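Local coordinates for oxidoreductase (Methanosarcina mazei, PDB 3KA7), which binds flavin-adenine dinucleotide and is probably an oxidoreductase of the flavin-containing amine oxidase family, at residues D242-T253 with G386-V397. Residues are numbered along the deposited sequence; the frame is centred on the assembly and turned at random.
Sequences DLVISNLGHAAT and GNETPFSGLYVV. With FAD (flavin-adenine dinucleotide), chain B.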
loop_
_atom_site.group_PDB
_atom_site.type_symbol
_atom_site.label_atom_id
_atom_site.label_comp_id
_atom_site.label_asym_id
_atom_site.label_seq_id
_atom_site.Cartn_x
_atom_site.Cartn_y
_atom_site.Cartn_z
ATOM N N ASP A 242 28.511 1.900 -8.399
ATOM C CA ASP A 242 28.881 2.901 -7.422
ATOM C C ASP A 242 27.735 3.101 -6.442
ATOM O O ASP A 242 27.920 3.568 -5.317
ATOM C CB ASP A 242 29.154 4.213 -8.154
ATOM C CG ASP A 242 30.295 4.089 -9.152
ATOM O OD1 ASP A 242 31.420 3.779 -8.701
ATOM O OD2 ASP A 242 30.065 4.288 -10.376
ATOM N N LEU A 243 26.535 2.772 -6.904
ATOM C CA LEU A 243 25.325 2.899 -6.100
ATOM C C LEU A 243 24.448 1.670 -6.316
ATOM O O LEU A 243 24.201 1.266 -7.453
ATOM C CB LEU A 243 24.555 4.149 -6.517
ATOM C CG LEU A 243 23.256 4.487 -5.786
ATOM C CD1 LEU A 243 23.501 4.790 -4.310
ATOM C CD2 LEU A 243 22.598 5.666 -6.470
ATOM N N VAL A 244 23.995 1.080 -5.216
ATOM C CA VAL A 244 23.075 -0.048 -5.276
ATOM C C VAL A 244 21.782 0.339 -4.567
ATOM O O VAL A 244 21.793 0.685 -3.384
ATOM C CB VAL A 244 23.675 -1.328 -4.621
ATOM C CG1 VAL A 244 22.645 -2.438 -4.611
ATOM C CG2 VAL A 244 24.938 -1.784 -5.365
ATOM N N ILE A 245 20.678 0.315 -5.301
ATOM C CA ILE A 245 19.370 0.557 -4.708
ATOM C C ILE A 245 18.633 -0.783 -4.587
ATOM O O ILE A 245 18.340 -1.440 -5.590
ATOM C CB ILE A 245 18.524 1.513 -5.561
ATOM C CG1 ILE A 245 19.253 2.851 -5.795
ATOM C CG2 ILE A 245 17.110 1.678 -4.956
ATOM C CD1 ILE A 245 19.720 3.569 -4.539
ATOM N N SER A 246 18.337 -1.197 -3.360
ATOM C CA SER A 246 17.650 -2.475 -3.187
ATOM C C SER A 246 16.178 -2.242 -2.930
ATOM O O SER A 246 15.828 -1.561 -1.973
ATOM C CB SER A 246 18.242 -3.287 -2.036
ATOM O OG SER A 246 17.423 -4.435 -1.828
ATOM N N ASN A 247 15.322 -2.814 -3.773
ATOM C CA ASN A 247 13.872 -2.695 -3.625
ATOM C C ASN A 247 13.276 -3.932 -2.929
ATOM O O ASN A 247 12.078 -4.233 -3.075
ATOM C CB ASN A 247 13.258 -2.519 -5.009
ATOM C CG ASN A 247 11.818 -2.052 -4.975
ATOM O OD1 ASN A 247 11.313 -1.462 -3.995
ATOM N ND2 ASN A 247 11.151 -2.275 -6.073
ATOM N N LEU A 248 14.107 -4.635 -2.157
ATOM C CA LEU A 248 13.695 -5.923 -1.569
ATOM C C LEU A 248 13.264 -5.839 -0.101
ATOM O O LEU A 248 12.785 -6.835 0.468
ATOM C CB LEU A 248 14.836 -6.948 -1.711
ATOM C CG LEU A 248 15.355 -7.208 -3.130
ATOM C CD1 LEU A 248 16.325 -8.381 -3.051
ATOM C CD2 LEU A 248 14.234 -7.527 -4.135
ATOM N N GLY A 249 13.424 -4.663 0.501
ATOM C CA GLY A 249 13.227 -4.471 1.951
ATOM C C GLY A 249 14.483 -4.836 2.730
ATOM O O GLY A 249 15.326 -5.583 2.238
ATOM N N HIS A 250 14.603 -4.326 3.951
ATOM C CA HIS A 250 15.824 -4.536 4.735
ATOM C C HIS A 250 16.114 -6.009 5.033
ATOM O O HIS A 250 17.263 -6.439 4.968
ATOM C CB HIS A 250 15.781 -3.751 6.044
ATOM C CG HIS A 250 15.987 -2.281 5.870
ATOM N ND1 HIS A 250 17.232 -1.721 5.670
ATOM C CD2 HIS A 250 15.104 -1.256 5.856
ATOM C CE1 HIS A 250 17.110 -0.411 5.552
ATOM N NE2 HIS A 250 15.829 -0.102 5.658
ATOM N N ALA A 251 15.098 -6.783 5.388
ATOM C CA ALA A 251 15.367 -8.190 5.718
ATOM C C ALA A 251 16.043 -8.956 4.572
ATOM O O ALA A 251 17.072 -9.623 4.762
ATOM C CB ALA A 251 14.092 -8.893 6.137
ATOM N N ALA A 252 15.454 -8.867 3.384
ATOM C CA ALA A 252 15.969 -9.553 2.231
ATOM C C ALA A 252 17.301 -8.944 1.791
ATOM O O ALA A 252 18.189 -9.646 1.338
ATOM C CB ALA A 252 14.949 -9.514 1.091
ATOM N N THR A 253 17.435 -7.631 1.929
ATOM C CA THR A 253 18.688 -6.966 1.601
ATOM C C THR A 253 19.822 -7.432 2.514
ATOM O O THR A 253 20.944 -7.641 2.056
ATOM C CB THR A 253 18.539 -5.443 1.672
ATOM O OG1 THR A 253 17.508 -5.023 0.750
ATOM C CG2 THR A 253 19.866 -4.766 1.311
ATOM N N GLY A 386 14.490 3.753 8.402
ATOM C CA GLY A 386 14.966 4.581 7.308
ATOM C C GLY A 386 15.385 3.767 6.101
ATOM O O GLY A 386 15.158 2.553 6.037
ATOM N N ASN A 387 16.009 4.429 5.131
ATOM C CA ASN A 387 16.413 3.763 3.898
ATOM C C ASN A 387 17.892 3.430 3.859
ATOM O O ASN A 387 18.365 2.885 2.869
ATOM C CB ASN A 387 16.122 4.643 2.681
ATOM C CG ASN A 387 14.724 5.130 2.653
ATOM O OD1 ASN A 387 13.809 4.390 2.262
ATOM N ND2 ASN A 387 14.523 6.396 3.060
ATOM N N GLU A 388 18.627 3.763 4.919
ATOM C CA GLU A 388 20.068 3.513 4.916
ATOM C C GLU A 388 20.430 2.145 5.472
ATOM O O GLU A 388 19.628 1.513 6.151
ATOM C CB GLU A 388 20.801 4.607 5.695
ATOM C CG GLU A 388 20.557 5.985 5.091
ATOM C CD GLU A 388 21.430 7.081 5.668
ATOM O OE1 GLU A 388 22.107 6.859 6.691
ATOM O OE2 GLU A 388 21.427 8.181 5.085
ATOM N N THR A 389 21.656 1.715 5.188
ATOM C CA THR A 389 22.169 0.438 5.662
ATOM C C THR A 389 23.554 0.700 6.229
ATOM O O THR A 389 24.031 1.844 6.195
ATOM C CB THR A 389 22.263 -0.603 4.524
ATOM O OG1 THR A 389 23.331 -0.260 3.623
ATOM C CG2 THR A 389 20.944 -0.666 3.735
ATOM N N PRO A 390 24.206 -0.342 6.754
ATOM C CA PRO A 390 25.559 -0.186 7.289
ATOM C C PRO A 390 26.599 0.151 6.222
ATOM O O PRO A 390 27.743 0.484 6.560
ATOM C CB PRO A 390 25.855 -1.571 7.889
ATOM C CG PRO A 390 24.510 -2.113 8.237
ATOM C CD PRO A 390 23.614 -1.638 7.126
ATOM N N PHE A 391 26.214 0.072 4.950
ATOM C CA PHE A 391 27.171 0.199 3.862
ATOM C C PHE A 391 26.918 1.445 3.027
ATOM O O PHE A 391 25.797 1.689 2.567
ATOM C CB PHE A 391 27.138 -1.047 2.977
ATOM C CG PHE A 391 27.281 -2.330 3.742
ATOM C CD1 PHE A 391 28.489 -2.665 4.341
ATOM C CD2 PHE A 391 26.200 -3.191 3.884
ATOM C CE1 PHE A 391 28.625 -3.856 5.058
ATOM C CE2 PHE A 391 26.332 -4.390 4.607
ATOM C CZ PHE A 391 27.538 -4.715 5.189
ATOM N N SER A 392 27.964 2.238 2.815
ATOM C CA SER A 392 27.819 3.396 1.945
ATOM C C SER A 392 27.458 2.979 0.532
ATOM O O SER A 392 27.933 1.962 0.034
ATOM C CB SER A 392 29.091 4.254 1.956
ATOM O OG SER A 392 29.047 5.078 3.096
ATOM N N GLY A 393 26.595 3.766 -0.106
ATOM C CA GLY A 393 26.189 3.501 -1.478
ATOM C C GLY A 393 25.131 2.417 -1.624
ATOM O O GLY A 393 24.766 2.059 -2.738
ATOM N N LEU A 394 24.648 1.890 -0.498
ATOM C CA LEU A 394 23.548 0.920 -0.516
ATOM C C LEU A 394 22.337 1.473 0.216
ATOM O O LEU A 394 22.413 1.757 1.417
ATOM C CB LEU A 394 23.989 -0.400 0.133
ATOM C CG LEU A 394 22.879 -1.445 0.310
ATOM C CD1 LEU A 394 22.314 -1.868 -1.032
ATOM C CD2 LEU A 394 23.415 -2.637 1.077
ATOM N N TYR A 395 21.233 1.634 -0.515
ATOM C CA TYR A 395 19.967 2.115 0.048
ATOM C C TYR A 395 18.822 1.129 -0.198
ATOM O O TYR A 395 18.847 0.363 -1.157
ATOM C CB TYR A 395 19.594 3.467 -0.558
ATOM C CG TYR A 395 20.586 4.575 -0.226
ATOM C CD1 TYR A 395 20.416 5.364 0.905
ATOM C CD2 TYR A 395 21.687 4.816 -1.039
ATOM C CE1 TYR A 395 21.324 6.378 1.221
ATOM C CE2 TYR A 395 22.604 5.821 -0.731
ATOM C CZ TYR A 395 22.407 6.602 0.400
ATOM O OH TYR A 395 23.307 7.608 0.721
ATOM N N VAL A 396 17.824 1.170 0.674
ATOM C CA VAL A 396 16.636 0.321 0.538
ATOM C C VAL A 396 15.409 1.182 0.284
ATOM O O VAL A 396 15.153 2.153 1.010
ATOM C CB VAL A 396 16.400 -0.521 1.810
ATOM C CG1 VAL A 396 15.063 -1.297 1.704
ATOM C CG2 VAL A 396 17.579 -1.442 2.042
ATOM N N VAL A 397 14.656 0.831 -0.755
ATOM C CA VAL A 397 13.400 1.507 -1.047
ATOM C C VAL A 397 12.269 0.491 -1.156
ATOM O O VAL A 397 12.509 -0.717 -1.242
ATOM C CB VAL A 397 13.477 2.298 -2.354
ATOM C CG1 VAL A 397 14.590 3.358 -2.250
ATOM C CG2 VAL A 397 13.745 1.360 -3.537
HETATM P PA FAD B . 7.744 -4.911 -4.462
HETATM O O1A FAD B . 7.957 -5.647 -3.165
HETATM O O2A FAD B . 6.342 -4.927 -5.025
HETATM O O5B FAD B . 8.750 -5.494 -5.568
HETATM C C5B FAD B . 9.952 -6.137 -5.163
HETATM C C4B FAD B . 10.491 -6.773 -6.448
HETATM O O4B FAD B . 11.751 -7.378 -6.233
HETATM C C3B FAD B . 9.542 -7.862 -6.956
HETATM O O3B FAD B . 9.169 -7.602 -8.301
HETATM C C2B FAD B . 10.365 -9.146 -6.838
HETATM O O2B FAD B . 10.065 -10.093 -7.846
HETATM C C1B FAD B . 11.795 -8.625 -6.921
HETATM N N9A FAD B . 12.802 -9.459 -6.251
HETATM C C8A FAD B . 12.743 -10.093 -5.027
HETATM N N7A FAD B . 13.948 -10.693 -4.803
HETATM C C5A FAD B . 14.749 -10.435 -5.873
HETATM C C6A FAD B . 16.046 -10.808 -6.190
HETATM N N6A FAD B . 16.790 -11.461 -5.302
HETATM N N1A FAD B . 16.596 -10.381 -7.382
HETATM C C2A FAD B . 15.873 -9.603 -8.263
HETATM N N3A FAD B . 14.580 -9.237 -7.951
HETATM C C4A FAD B . 14.043 -9.659 -6.777
HETATM N N1 FAD B . -0.863 0.194 -2.277
HETATM C C2 FAD B . -1.549 1.324 -2.688
HETATM O O2 FAD B . -0.955 2.407 -2.775
HETATM N N3 FAD B . -2.903 1.231 -2.970
HETATM C C4 FAD B . -3.572 0.026 -2.845
HETATM O O4 FAD B . -4.775 -0.064 -3.095
HETATM C C4X FAD B . -2.888 -1.106 -2.428
HETATM N N5 FAD B . -3.557 -2.313 -2.281
HETATM C C5X FAD B . -2.854 -3.436 -1.878
HETATM C C6 FAD B . -3.509 -4.660 -1.742
HETATM C C7 FAD B . -2.803 -5.795 -1.358
HETATM C C7M FAD B . -3.539 -7.104 -1.216
HETATM C C8 FAD B . -1.442 -5.691 -1.106
HETATM C C8M FAD B . -0.645 -6.891 -0.680
HETATM C C9 FAD B . -0.786 -4.469 -1.229
HETATM C C9A FAD B . -1.492 -3.337 -1.624
HETATM N N10 FAD B . -0.839 -2.117 -1.749
HETATM C C10 FAD B . -1.529 -1.008 -2.155
HETATM C "C1'" FAD B . 0.602 -1.964 -1.390
HETATM C "C2'" FAD B . 1.437 -1.993 -2.675
HETATM O "O2'" FAD B . 1.000 -3.069 -3.501
HETATM C "C3'" FAD B . 2.909 -2.161 -2.307
HETATM O "O3'" FAD B . 3.233 -1.259 -1.256
HETATM C "C4'" FAD B . 3.901 -1.923 -3.442
HETATM O "O4'" FAD B . 3.540 -2.614 -4.620
HETATM C "C5'" FAD B . 5.246 -2.461 -2.967
HETATM O "O5'" FAD B . 6.225 -1.986 -3.857
HETATM P P FAD B . 7.766 -2.150 -3.513
HETATM O O1P FAD B . 8.510 -0.944 -4.031
HETATM O O2P FAD B . 7.996 -2.462 -2.047
HETATM O O3P FAD B . 8.295 -3.399 -4.378
#
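His250 and Val396 show how a parallel strand pair can be tied to the helix following one strand. Val396 CG2 lies over one face of the imidazole, 3.9 Å from the ring centroid in a CH-pi contact, while His250 NE2 donates in the ring plane to Gly386 O at 2.8 Å. ND1 of His250 is hydrogen-bonded to Tyr269, so both ring nitrogens are engaged and the ring's rotation is fixed. A leucine in place of His250 would probably leave the Gly386 carbonyl without its donor and the Tyr269 hydroxyl without its partner, and hold the loop at 386-389 less firmly. Val396 CG1, anti to the backbone N (chi1 174°), rests against Gly249 CA. On the sheet face of Val244 and Val396, Thr253 CG2 meets Leu394 CD2 tip to tip, and Leu394 CD1 packs 3.6 Å from Val244 CG1. On the opposite face, that of Ile245 and Tyr395, Leu243 CD1 lies 3.7 Å from Tyr395 CD2, at the ring's edge, and Ile245 CG2 touches Val397 CG2. Four backbone hydrogen bonds join the strands; 243-246 runs on into Asn247 and Leu248, which line the FAD pocket. Strand 394-396 thereby edges the Rossmann-type parallel sheet, with 243-246 between it and strand 2-6; helices 10-21 and 408-421 pack on the Ile245 and Tyr395 face.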